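PDB 5Z87: EmGH1, which probably hydrolyses beta-glucosidic bonds, releasing terminal sugars from oligosaccharides as other family 3 glycoside hydrolases do. Local coordinates for residues 714-717 against 718-722; 209-212 against 213-217; 304-307 against 308-312; 631-634 against 635-638; 315-318 against 319-322. All coordinates share one frame; numbering follows the deposited sequence.

Contact 1 (714-717 against 718-722); sequences SIAS and RARPI. With MG (magnesium ion), chain E.
Ala716 and Arg720 meet by a single methyl laid against an arginine stem, in a loop whose preceding residue, Ile715, holds a magnesium ion through its backbone carbonyl. Ala716 CB lies 3.7 Å from Arg720 CD and 3.8 Å from Arg720 CG; the same methyl also comes 3.2 Å from Arg718 O, at the inside of the bend. No clear hydrogen bond joins the two halves; the polar end of Arg720 bonds outward. The Arg720 chain turns at its third torsion (chi3 56°), which carries the guanidinium past Ala716 to form salt bridges with Asp713 and Glu724. Asp713 bridges the two features: its OD2 takes Arg720 NH1, while its OD1 is a ligand of the magnesium. Arg720 is thus a second-shell residue of the metal. Ile715 O binds the ion at 2.1 Å, with water 4 on the far side of the metal from it, and four waters and Asp713 complete six ligands. Water 1, 2.1 Å from the magnesium ion, accepts from Ile715 N at 3.0 Å. Arg718 NH1 reaches Asp285 O of the second subunit. The loop links the neighbouring antiparallel strands 703-713 and 724-733 of the fibronectin type III-like domain, and Arg718 and Arg720 lean on Tyr752 of strand 752-753.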
loop_
_atom_site.group_PDB
_atom_site.type_symbol
_atom_site.label_atom_id
_atom_site.label_comp_id
_atom_site.label_asym_id
_atom_site.label_seq_id
_atom_site.Cartn_x
_atom_site.Cartn_y
_atom_site.Cartn_z
ATOM N N SER A 714 9.481 -12.151 -20.608
ATOM C CA SER A 714 9.537 -13.377 -19.804
ATOM C C SER A 714 10.670 -13.339 -18.787
ATOM O O SER A 714 10.481 -13.714 -17.622
ATOM C CB SER A 714 9.695 -14.603 -20.705
ATOM O OG SER A 714 8.559 -14.788 -21.522
ATOM N N ILE A 715 11.852 -12.897 -19.206
ATOM C CA ILE A 715 13.021 -12.790 -18.337
ATOM C C ILE A 715 13.575 -11.385 -18.485
ATOM O O ILE A 715 13.690 -10.872 -19.601
ATOM C CB ILE A 715 14.105 -13.831 -18.695
ATOM C CG1 ILE A 715 13.536 -15.255 -18.676
ATOM C CG2 ILE A 715 15.300 -13.689 -17.767
ATOM C CD1 ILE A 715 13.204 -15.775 -17.273
ATOM N N ALA A 716 13.933 -10.763 -17.369
ATOM C CA ALA A 716 14.408 -9.393 -17.434
ATOM C C ALA A 716 15.347 -9.136 -16.263
ATOM O O ALA A 716 15.270 -9.805 -15.227
ATOM C CB ALA A 716 13.229 -8.418 -17.440
ATOM N N SER A 717 16.240 -8.154 -16.440
ATOM C CA SER A 717 17.243 -7.873 -15.413
ATOM C C SER A 717 16.596 -7.396 -14.116
ATOM O O SER A 717 17.168 -7.582 -13.030
ATOM C CB SER A 717 18.262 -6.846 -15.928
ATOM O OG SER A 717 17.626 -5.691 -16.477
ATOM N N ARG A 718 15.417 -6.780 -14.214
ATOM C CA ARG A 718 14.506 -6.549 -13.100
ATOM C C ARG A 718 13.147 -7.162 -13.416
ATOM O O ARG A 718 12.702 -7.150 -14.570
ATOM C CB ARG A 718 14.355 -5.064 -12.814
ATOM C CG ARG A 718 15.637 -4.484 -12.295
ATOM C CD ARG A 718 15.429 -3.262 -11.498
ATOM N NE ARG A 718 16.704 -2.744 -11.036
ATOM C CZ ARG A 718 16.860 -1.969 -9.972
ATOM N NH1 ARG A 718 15.807 -1.622 -9.218
ATOM N NH2 ARG A 718 18.079 -1.541 -9.666
ATOM N N ALA A 719 12.496 -7.709 -12.392
ATOM C CA ALA A 719 11.220 -8.385 -12.589
ATOM C C ALA A 719 10.181 -7.430 -13.170
ATOM O O ALA A 719 10.005 -6.315 -12.680
ATOM C CB ALA A 719 10.733 -8.949 -11.265
ATOM N N ARG A 720 9.485 -7.874 -14.205
ATOM C CA ARG A 720 8.535 -7.051 -14.932
ATOM C C ARG A 720 7.134 -7.636 -14.821
ATOM O O ARG A 720 6.969 -8.806 -14.453
ATOM C CB ARG A 720 8.954 -6.941 -16.404
ATOM C CG ARG A 720 10.251 -6.172 -16.566
ATOM C CD ARG A 720 10.583 -5.923 -18.001
ATOM N NE ARG A 720 9.520 -5.232 -18.734
ATOM C CZ ARG A 720 9.632 -4.875 -20.013
ATOM N NH1 ARG A 720 10.755 -5.144 -20.673
ATOM N NH2 ARG A 720 8.628 -4.269 -20.639
ATOM N N PRO A 721 6.100 -6.853 -15.128
ATOM C CA PRO A 721 4.731 -7.339 -14.921
ATOM C C PRO A 721 4.430 -8.573 -15.756
ATOM O O PRO A 721 5.078 -8.853 -16.767
ATOM C CB PRO A 721 3.859 -6.150 -15.349
ATOM C CG PRO A 721 4.719 -4.976 -15.109
ATOM C CD PRO A 721 6.101 -5.434 -15.533
ATOM N N ILE A 722 3.425 -9.328 -15.304
ATOM C CA ILE A 722 2.993 -10.504 -16.052
ATOM C C ILE A 722 2.331 -10.123 -17.369
ATOM O O ILE A 722 2.223 -10.971 -18.261
ATOM C CB ILE A 722 2.038 -11.372 -15.210
ATOM C CG1 ILE A 722 0.739 -10.614 -14.926
ATOM C CG2 ILE A 722 2.694 -11.780 -13.915
ATOM C CD1 ILE A 722 -0.223 -11.382 -14.031
HETATM MG MG MG E . 13.573 -10.424 -21.614
HETATM O O HOH W 1 12.655 -12.276 -22.036
HETATM O O HOH W 2 14.295 -8.469 -21.106
HETATM O O HOH W 3 15.520 -11.109 -21.446
HETATM O O HOH W 4 13.780 -9.750 -23.690
#

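Contact 2 (209-212 against 213-217); sequences KAIV and EGLQG
Gln216 runs alongside Val212, one helical turn earlier, the two side chains pointing the same way. Its CB sits 3.3 Å from Val212 O, the carbonyl that also accepts Gln216 N at 2.8 Å with the donor nearly in line with the C=O bond. CG passes the same oxygen at 3.8 Å. From there the extended chain leaves the backbone: CD is 4.2 Å from Val212 CG1, and NE2 slides past that methyl at 3.9 Å before donating to Gly273 O. OE1 ends the chain as acceptor for Ile275 N and Thr230 N, so both ends of the buried amide are satisfied and its flip is fixed. Ile211 and Leu215 repeat the side-by-side pairing on the next face, CG2 of Ile211 touching CD1 of Leu215 at 3.8 Å; the isoleucine branch is put there by lying anti to the backbone N. Gly217 leaves the helix with a positive phi of 85°. As in other family 3 enzymes, helix 201-216 belongs to the N-terminal barrel-like domain: Val212 and Leu215 pack on strand 229-235, the next strand of the parallel sheet, while Ile211 and Leu215 face helix 155-171.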
loop_
_atom_site.group_PDB
_atom_site.type_symbol
_atom_site.label_atom_id
_atom_site.label_comp_id
_atom_site.label_asym_id
_atom_site.label_seq_id
_atom_site.Cartn_x
_atom_site.Cartn_y
_atom_site.Cartn_z
ATOM N N LYS A 209 -1.210 12.634 -24.343
ATOM C CA LYS A 209 -0.798 13.233 -25.607
ATOM C C LYS A 209 -1.981 13.824 -26.357
ATOM O O LYS A 209 -1.859 14.884 -26.979
ATOM C CB LYS A 209 -0.106 12.200 -26.491
ATOM C CG LYS A 209 1.075 11.524 -25.851
ATOM C CD LYS A 209 2.138 11.175 -26.867
ATOM C CE LYS A 209 1.663 10.190 -27.892
ATOM N NZ LYS A 209 2.511 10.347 -29.116
ATOM N N ALA A 210 -3.125 13.134 -26.347
ATOM C CA ALA A 210 -4.275 13.638 -27.090
ATOM C C ALA A 210 -4.855 14.881 -26.425
ATOM O O ALA A 210 -5.275 15.817 -27.113
ATOM C CB ALA A 210 -5.338 12.550 -27.227
ATOM N N ILE A 211 -4.880 14.905 -25.090
ATOM C CA ILE A 211 -5.347 16.082 -24.359
ATOM C C ILE A 211 -4.439 17.272 -24.630
ATOM O O ILE A 211 -4.910 18.387 -24.881
ATOM C CB ILE A 211 -5.426 15.798 -22.845
ATOM C CG1 ILE A 211 -6.397 14.659 -22.530
ATOM C CG2 ILE A 211 -5.828 17.086 -22.077
ATOM C CD1 ILE A 211 -6.170 14.051 -21.140
ATOM N N VAL A 212 -3.125 17.070 -24.521
ATOM C CA VAL A 212 -2.204 18.184 -24.721
ATOM C C VAL A 212 -2.318 18.693 -26.152
ATOM O O VAL A 212 -2.386 19.903 -26.395
ATOM C CB VAL A 212 -0.754 17.784 -24.371
ATOM C CG1 VAL A 212 0.228 18.913 -24.723
ATOM C CG2 VAL A 212 -0.620 17.437 -22.898
ATOM N N GLU A 213 -2.387 17.777 -27.116
ATOM C CA GLU A 213 -2.472 18.198 -28.503
ATOM C C GLU A 213 -3.846 18.769 -28.848
ATOM O O GLU A 213 -3.957 19.513 -29.826
ATOM C CB GLU A 213 -2.066 17.026 -29.410
ATOM C CG GLU A 213 -0.546 16.754 -29.307
ATOM C CD GLU A 213 -0.042 15.550 -30.093
ATOM O OE1 GLU A 213 -0.655 14.456 -30.020
ATOM O OE2 GLU A 213 1.006 15.700 -30.763
ATOM N N GLY A 214 -4.877 18.478 -28.053
ATOM C CA GLY A 214 -6.157 19.146 -28.203
ATOM C C GLY A 214 -6.182 20.535 -27.593
ATOM O O GLY A 214 -6.713 21.472 -28.190
ATOM N N LEU A 215 -5.612 20.688 -26.396
ATOM C CA LEU A 215 -5.653 21.981 -25.719
ATOM C C LEU A 215 -4.643 22.971 -26.301
ATOM O O LEU A 215 -4.922 24.171 -26.375
ATOM C CB LEU A 215 -5.412 21.794 -24.219
ATOM C CG LEU A 215 -6.599 21.305 -23.386
ATOM C CD1 LEU A 215 -6.136 20.903 -21.980
ATOM C CD2 LEU A 215 -7.690 22.377 -23.311
ATOM N N GLN A 216 -3.463 22.493 -26.699
ATOM C CA GLN A 216 -2.392 23.351 -27.187
ATOM C C GLN A 216 -2.268 23.360 -28.701
ATOM O O GLN A 216 -1.607 24.251 -29.243
ATOM C CB GLN A 216 -1.033 22.915 -26.611
ATOM C CG GLN A 216 -0.861 23.125 -25.111
ATOM C CD GLN A 216 0.600 23.056 -24.657
ATOM O OE1 GLN A 216 0.943 23.510 -23.559
ATOM N NE2 GLN A 216 1.465 22.490 -25.503
ATOM N N GLY A 217 -2.863 22.390 -29.391
ATOM C CA GLY A 217 -2.542 22.138 -30.779
ATOM C C GLY A 217 -1.331 21.236 -30.908
ATOM O O GLY A 217 -0.598 20.963 -29.952
#

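Contact 3 (304-307 against 308-312); sequences WGFE and GYVVS
The backbone folds sharply from Phe306 to Gly308, Glu307 making the bend with a psi of only 3°, so that the glycine passes beneath the ring of the residue two before it. Phe306 directs its ring forward along the chain: CG stands opposite the backbone N and beside the carbonyl carbon (chi1 -177°). Gly308 covers one face of the ring. Its N lies 3.3 Å above the plane, over the centre, and its CA makes a CH-pi contact 3.7 Å from the centroid of the Phe306 ring, 30° off the ring normal. Having no CB, Gly308 can lie this close, with its CA 3.3 Å from Phe306 CZ. The rim of the same ring is met by the strand that follows: Tyr309 O lies in the ring plane, 3.4 Å from Phe306 CZ, and Val310 CG2 comes to 4.1 Å from Phe306 CE2. This is a helix-to-strand joint of the beta/alpha fold: strand 276-279, helix 293-303 and strand 309-311 make a beta-alpha-beta crossover, with strands 276-279 and 309-311 parallel neighbours. Arg301 of that helix ties both sides of the bend, giving hydrogen bonds to Phe306 O and Gly308 O. Beyond the turn, the Tyr309 hydroxyl and Ser231 OG are hydrogen-bonded, and Val310 N donates to Asp343 OD2. The Phe306 ring also packs on Ile269 of helix 263-270 and on Leu300.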
loop_
_atom_site.group_PDB
_atom_site.type_symbol
_atom_site.label_atom_id
_atom_site.label_comp_id
_atom_site.label_asym_id
_atom_site.label_seq_id
_atom_site.Cartn_x
_atom_site.Cartn_y
_atom_site.Cartn_z
ATOM N N TRP A 304 14.894 15.192 -19.883
ATOM C CA TRP A 304 13.825 15.353 -20.866
ATOM C C TRP A 304 13.922 16.633 -21.680
ATOM O O TRP A 304 13.241 16.737 -22.704
ATOM C CB TRP A 304 12.447 15.339 -20.191
ATOM C CG TRP A 304 12.085 14.047 -19.509
ATOM C CD1 TRP A 304 12.780 12.865 -19.529
ATOM C CD2 TRP A 304 10.932 13.820 -18.697
ATOM N NE1 TRP A 304 12.124 11.916 -18.777
ATOM C CE2 TRP A 304 10.985 12.476 -18.259
ATOM C CE3 TRP A 304 9.857 14.621 -18.304
ATOM C CZ2 TRP A 304 10.003 11.918 -17.434
ATOM C CZ3 TRP A 304 8.880 14.069 -17.482
ATOM C CH2 TRP A 304 8.964 12.726 -17.057
ATOM N N GLY A 305 14.692 17.623 -21.225
ATOM C CA GLY A 305 14.862 18.847 -21.979
ATOM C C GLY A 305 13.710 19.815 -21.895
ATOM O O GLY A 305 13.546 20.634 -22.809
ATOM N N PHE A 306 12.911 19.751 -20.825
ATOM C CA PHE A 306 11.775 20.654 -20.672
ATOM C C PHE A 306 12.223 22.116 -20.657
ATOM O O PHE A 306 13.158 22.491 -19.942
ATOM C CB PHE A 306 11.031 20.324 -19.380
ATOM C CG PHE A 306 9.782 21.150 -19.143
ATOM C CD1 PHE A 306 8.806 21.272 -20.118
ATOM C CD2 PHE A 306 9.572 21.761 -17.911
ATOM C CE1 PHE A 306 7.642 22.009 -19.872
ATOM C CE2 PHE A 306 8.434 22.494 -17.655
ATOM C CZ PHE A 306 7.455 22.607 -18.631
ATOM N N GLU A 307 11.524 22.949 -21.421
ATOM C CA GLU A 307 11.827 24.370 -21.472
ATOM C C GLU A 307 10.671 25.239 -21.008
ATOM O O GLU A 307 10.794 26.472 -21.010
ATOM C CB GLU A 307 12.277 24.750 -22.889
ATOM C CG GLU A 307 13.744 24.336 -23.117
ATOM C CD GLU A 307 14.177 24.333 -24.573
ATOM O OE1 GLU A 307 13.314 24.459 -25.471
ATOM O OE2 GLU A 307 15.398 24.207 -24.815
ATOM N N GLY A 308 9.575 24.643 -20.556
ATOM C CA GLY A 308 8.434 25.396 -20.084
ATOM C C GLY A 308 8.565 25.773 -18.621
ATOM O O GLY A 308 9.662 25.853 -18.063
ATOM N N TYR A 309 7.415 25.996 -17.995
ATOM C CA TYR A 309 7.345 26.423 -16.609
ATOM C C TYR A 309 6.848 25.292 -15.712
ATOM O O TYR A 309 6.053 24.438 -16.119
ATOM C CB TYR A 309 6.426 27.650 -16.451
ATOM C CG TYR A 309 4.981 27.387 -16.804
ATOM C CD1 TYR A 309 4.082 26.910 -15.846
ATOM C CD2 TYR A 309 4.511 27.612 -18.091
ATOM C CE1 TYR A 309 2.759 26.668 -16.163
ATOM C CE2 TYR A 309 3.184 27.363 -18.424
ATOM C CZ TYR A 309 2.313 26.889 -17.452
ATOM O OH TYR A 309 0.998 26.627 -17.767
ATOM N N VAL A 310 7.336 25.303 -14.478
ATOM C CA VAL A 310 6.818 24.475 -13.407
ATOM C C VAL A 310 6.016 25.385 -12.491
ATOM O O VAL A 310 6.554 26.355 -11.935
ATOM C CB VAL A 310 7.941 23.762 -12.642
ATOM C CG1 VAL A 310 7.380 23.121 -11.379
ATOM C CG2 VAL A 310 8.605 22.728 -13.521
ATOM N N VAL A 311 4.740 25.091 -12.341
ATOM C CA VAL A 311 3.882 25.829 -11.418
ATOM C C VAL A 311 3.643 24.960 -10.192
ATOM O O VAL A 311 3.547 23.728 -10.287
ATOM C CB VAL A 311 2.556 26.256 -12.083
ATOM C CG1 VAL A 311 1.826 25.049 -12.691
ATOM C CG2 VAL A 311 1.679 27.000 -11.103
ATOM N N SER A 312 3.619 25.592 -9.027
ATOM C CA SER A 312 3.289 24.866 -7.821
ATOM C C SER A 312 1.801 24.539 -7.795
ATOM O O SER A 312 0.977 25.218 -8.416
ATOM C CB SER A 312 3.645 25.691 -6.586
ATOM O OG SER A 312 2.603 26.608 -6.296
#

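Contact 4 (631-634 against 635-638); sequences RNVG and QLPG
Two backbone N-H groups bond oxygens of Asn632, one its carbonyl and one its side chain, and shape this turn. Gln635 N gives a nearly straight bond to Asn632 O (3.1 Å, 166° at the hydrogen), although the donor stands above the carbonyl plane and not on a lone pair. Gly634 N bonds the side-chain oxygen Asn632 OD1 at 2.7 Å. That amide can curl back because CG lies between the backbone N and the carbonyl carbon (chi1 68°). The result is an Asx turn leading into the 3-10 segment that begins at Val633, within the family 3 C-terminal domain. Solvent adds a bridge: water 5 accepts from Arg631 N at 2.9 Å and donates to Gln635 OE1 at 2.5 Å, holding the glutamine oxygen near the arginine backbone. Between the side-chain amides there is proximity but no bond. Asn632 and Gln635 cross at about a right angle, their planes 70° apart, and Asn632 ND2 lies 3.3 Å from Gln635 NE2, two donors that converge on Asp553 OD2 of the second subunit. Gln635 NE2 has another acceptor in Asp655 O of its own chain. Across the turn the apolar contact is Val633 CG2 against Leu636 CD1, 3.8 Å apart; the leucine side chain also passes Val633 O, its CG 3.6 Å from that oxygen. Past Leu636 the chain turns through the cis peptide before Pro637. Arg189 of the second subunit uses NH1 for both Gly634 O and Leu636 O, and Val633 packs on Gly634 of that subunit.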
loop_
_atom_site.group_PDB
_atom_site.type_symbol
_atom_site.label_atom_id
_atom_site.label_comp_id
_atom_site.label_asym_id
_atom_site.label_seq_id
_atom_site.Cartn_x
_atom_site.Cartn_y
_atom_site.Cartn_z
ATOM N N ARG A 631 -12.854 -6.929 -5.940
ATOM C CA ARG A 631 -14.092 -7.315 -5.266
ATOM C C ARG A 631 -14.321 -6.498 -4.000
ATOM O O ARG A 631 -15.459 -6.146 -3.673
ATOM C CB ARG A 631 -14.069 -8.812 -4.948
ATOM C CG ARG A 631 -14.474 -9.627 -6.132
ATOM C CD ARG A 631 -14.194 -11.110 -6.005
ATOM N NE ARG A 631 -14.213 -11.649 -7.360
ATOM C CZ ARG A 631 -15.320 -11.965 -8.018
ATOM N NH1 ARG A 631 -16.496 -11.844 -7.417
ATOM N NH2 ARG A 631 -15.248 -12.400 -9.271
ATOM N N ASN A 632 -13.262 -6.200 -3.262
ATOM C CA ASN A 632 -13.436 -5.433 -2.048
ATOM C C ASN A 632 -12.138 -4.717 -1.741
ATOM O O ASN A 632 -11.068 -5.094 -2.219
ATOM C CB ASN A 632 -13.866 -6.310 -0.865
ATOM C CG ASN A 632 -12.772 -7.269 -0.417
ATOM O OD1 ASN A 632 -11.831 -6.884 0.279
ATOM N ND2 ASN A 632 -12.905 -8.533 -0.798
ATOM N N VAL A 633 -12.262 -3.683 -0.910
ATOM C CA VAL A 633 -11.166 -2.792 -0.597
ATOM C C VAL A 633 -10.032 -3.503 0.143
ATOM O O VAL A 633 -8.913 -2.992 0.191
ATOM C CB VAL A 633 -11.722 -1.601 0.202
ATOM C CG1 VAL A 633 -12.119 -2.039 1.631
ATOM C CG2 VAL A 633 -10.725 -0.479 0.243
ATOM N N GLY A 634 -10.285 -4.684 0.710
ATOM C CA GLY A 634 -9.232 -5.420 1.392
ATOM C C GLY A 634 -8.276 -6.155 0.474
ATOM O O GLY A 634 -7.250 -6.661 0.938
ATOM N N GLN A 635 -8.576 -6.208 -0.818
ATOM C CA GLN A 635 -7.716 -6.844 -1.806
ATOM C C GLN A 635 -6.849 -5.844 -2.574
ATOM O O GLN A 635 -6.181 -6.236 -3.538
ATOM C CB GLN A 635 -8.576 -7.668 -2.778
ATOM C CG GLN A 635 -9.639 -8.507 -2.062
ATOM C CD GLN A 635 -10.233 -9.596 -2.920
ATOM O OE1 GLN A 635 -10.162 -9.549 -4.146
ATOM N NE2 GLN A 635 -10.797 -10.606 -2.281
ATOM N N LEU A 636 -6.846 -4.567 -2.181
ATOM C CA LEU A 636 -6.013 -3.591 -2.875
ATOM C C LEU A 636 -4.533 -3.835 -2.557
ATOM O O LEU A 636 -4.181 -4.183 -1.424
ATOM C CB LEU A 636 -6.414 -2.174 -2.477
ATOM C CG LEU A 636 -7.793 -1.709 -2.945
ATOM C CD1 LEU A 636 -8.095 -0.317 -2.431
ATOM C CD2 LEU A 636 -7.881 -1.733 -4.457
ATOM N N PRO A 637 -3.632 -3.651 -3.529
ATOM C CA PRO A 637 -3.917 -3.199 -4.897
ATOM C C PRO A 637 -4.317 -4.320 -5.814
ATOM O O PRO A 637 -3.888 -5.462 -5.581
ATOM C CB PRO A 637 -2.582 -2.591 -5.357
ATOM C CG PRO A 637 -1.571 -3.295 -4.589
ATOM C CD PRO A 637 -2.187 -3.672 -3.249
ATOM N N GLY A 638 -5.091 -3.987 -6.854
ATOM C CA GLY A 638 -5.501 -4.968 -7.831
ATOM C C GLY A 638 -5.231 -4.630 -9.284
ATOM O O GLY A 638 -5.704 -5.347 -10.168
HETATM O O HOH W 5 -10.613 -8.759 -6.480
#

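Contact 5 (315-318 against 319-322); sequences DDVR and RIHS
Asp316 and Arg319 form the salt bridge at the centre of this turn, Arg319 NH1 reaching Asp316 OD1 at 3.0 Å. The bond is bent, and the donor comes from above the carboxylate plane, the carboxylate and guanidinium planes standing 71° apart. Asp315 lies over one face of the same guanidinium, its CB 4.0 Å from Arg319 NH2. Water 6, in the guanidinium plane at its edge, accepts from Arg319 NE and donates to Asp315 OD2, each at 2.8 Å. The carboxylate of Asp315 is in turn gripped side-on by Arg318, whose NE lies 3.0 Å from Asp315 OD2 and whose NH2 lies 3.2 Å from Asp315 OD1. A bend at the third torsion of Arg318 (chi3 -34°) brings the guanidinium back to this aspartate. Backbone bonds fix the turn beneath: Arg318 O accepts from both Ser322 N and His321 N, each at 3.0 Å. Further out, Asp316 OD2 bonds ND1 of His281, a residue of the pocket that holds dithiothreitol here, while Arg319 has a cation-pi partner in Phe544. Arg318 is steadied by Glu330 and Asn349 O. The turn follows strand 309-311 of the barrel-like domain and runs into short helix 319-322, where Ile320, beside Val317, packs on Met336 and His321 packs on Ala333, both of helix 330-340.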
loop_
_atom_site.group_PDB
_atom_site.type_symbol
_atom_site.label_atom_id
_atom_site.label_comp_id
_atom_site.label_asym_id
_atom_site.label_seq_id
_atom_site.Cartn_x
_atom_site.Cartn_y
_atom_site.Cartn_z
ATOM N N ASP A 315 -0.512 26.724 -2.810
ATOM C CA ASP A 315 0.251 27.004 -1.591
ATOM C C ASP A 315 1.232 25.895 -1.222
ATOM O O ASP A 315 1.639 25.790 -0.072
ATOM C CB ASP A 315 -0.669 27.301 -0.400
ATOM C CG ASP A 315 -0.041 28.276 0.587
ATOM O OD1 ASP A 315 0.812 29.080 0.165
ATOM O OD2 ASP A 315 -0.390 28.243 1.781
ATOM N N ASP A 316 1.676 25.082 -2.174
ATOM C CA ASP A 316 2.510 23.950 -1.801
ATOM C C ASP A 316 3.973 24.308 -1.560
ATOM O O ASP A 316 4.697 23.479 -0.995
ATOM C CB ASP A 316 2.429 22.857 -2.864
ATOM C CG ASP A 316 1.331 21.842 -2.580
ATOM O OD1 ASP A 316 0.823 21.779 -1.434
ATOM O OD2 ASP A 316 0.973 21.106 -3.521
ATOM N N VAL A 317 4.437 25.497 -1.970
ATOM C CA VAL A 317 5.809 25.888 -1.647
ATOM C C VAL A 317 5.927 26.171 -0.156
ATOM O O VAL A 317 6.810 25.636 0.521
ATOM C CB VAL A 317 6.274 27.096 -2.492
ATOM C CG1 VAL A 317 7.738 27.385 -2.203
ATOM C CG2 VAL A 317 6.133 26.817 -3.981
ATOM N N ARG A 318 5.020 26.994 0.381
ATOM C CA ARG A 318 4.963 27.210 1.824
ATOM C C ARG A 318 4.857 25.894 2.597
ATOM O O ARG A 318 5.424 25.757 3.683
ATOM C CB ARG A 318 3.774 28.110 2.170
ATOM C CG ARG A 318 3.731 28.489 3.643
ATOM C CD ARG A 318 2.404 29.110 4.034
ATOM N NE ARG A 318 1.856 29.886 2.931
ATOM C CZ ARG A 318 2.091 31.180 2.741
ATOM N NH1 ARG A 318 2.857 31.855 3.591
ATOM N NH2 ARG A 318 1.549 31.793 1.707
ATOM N N ARG A 319 4.130 24.916 2.054
ATOM C CA ARG A 319 3.883 23.685 2.794
ATOM C C ARG A 319 5.099 22.776 2.864
ATOM O O ARG A 319 5.076 21.822 3.647
ATOM C CB ARG A 319 2.712 22.930 2.181
ATOM C CG ARG A 319 1.366 23.560 2.475
ATOM C CD ARG A 319 0.323 22.953 1.595
ATOM N NE ARG A 319 -0.905 23.726 1.602
ATOM C CZ ARG A 319 -1.902 23.498 0.759
ATOM N NH1 ARG A 319 -1.792 22.521 -0.133
ATOM N NH2 ARG A 319 -3.002 24.241 0.802
ATOM N N ILE A 320 6.143 23.039 2.067
ATOM C CA ILE A 320 7.436 22.404 2.299
ATOM C C ILE A 320 7.839 22.578 3.751
ATOM O O ILE A 320 8.431 21.683 4.367
ATOM C CB ILE A 320 8.508 22.993 1.367
ATOM C CG1 ILE A 320 8.158 22.781 -0.107
ATOM C CG2 ILE A 320 9.890 22.396 1.676
ATOM C CD1 ILE A 320 9.068 23.635 -1.013
ATOM N N HIS A 321 7.529 23.744 4.312
ATOM C CA HIS A 321 7.771 24.059 5.705
ATOM C C HIS A 321 6.593 23.659 6.583
ATOM O O HIS A 321 6.763 22.890 7.534
ATOM C CB HIS A 321 8.051 25.556 5.869
ATOM C CG HIS A 321 7.939 26.030 7.285
ATOM N ND1 HIS A 321 8.793 25.603 8.282
ATOM C CD2 HIS A 321 7.051 26.862 7.880
ATOM C CE1 HIS A 321 8.446 26.167 9.426
ATOM N NE2 HIS A 321 7.389 26.930 9.211
ATOM N N SER A 322 5.393 24.145 6.246
ATOM C CA SER A 322 4.275 24.154 7.185
ATOM C C SER A 322 3.530 22.825 7.265
ATOM O O SER A 322 2.798 22.606 8.229
ATOM C CB SER A 322 3.279 25.253 6.803
ATOM O OG SER A 322 2.695 24.964 5.537
HETATM O O HOH W 6 -1.221 25.968 3.233
#

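Each contact bridges directly consecutive segments, so the five follow in series along the chain and none nests in or crosses another. Contact 2 lies in the last turns of helix 201-216, and contact 3 closes the joint from helix 293-303 into strand 309-311; their centres lie about 17 Å apart in the N-terminal domain. Contact 5 begins three residues after contact 3 ends and touches it, Ser312 CB lying 3.8 Å from Val317 CG2. Contact 4 belongs to the C-terminal glycosidase domain, and contact 1 closes a loop of the fibronectin-like domain. Contacts 1, 4 and 5 also reach the second subunit: Ile715 of one copy packs against His321 of the other.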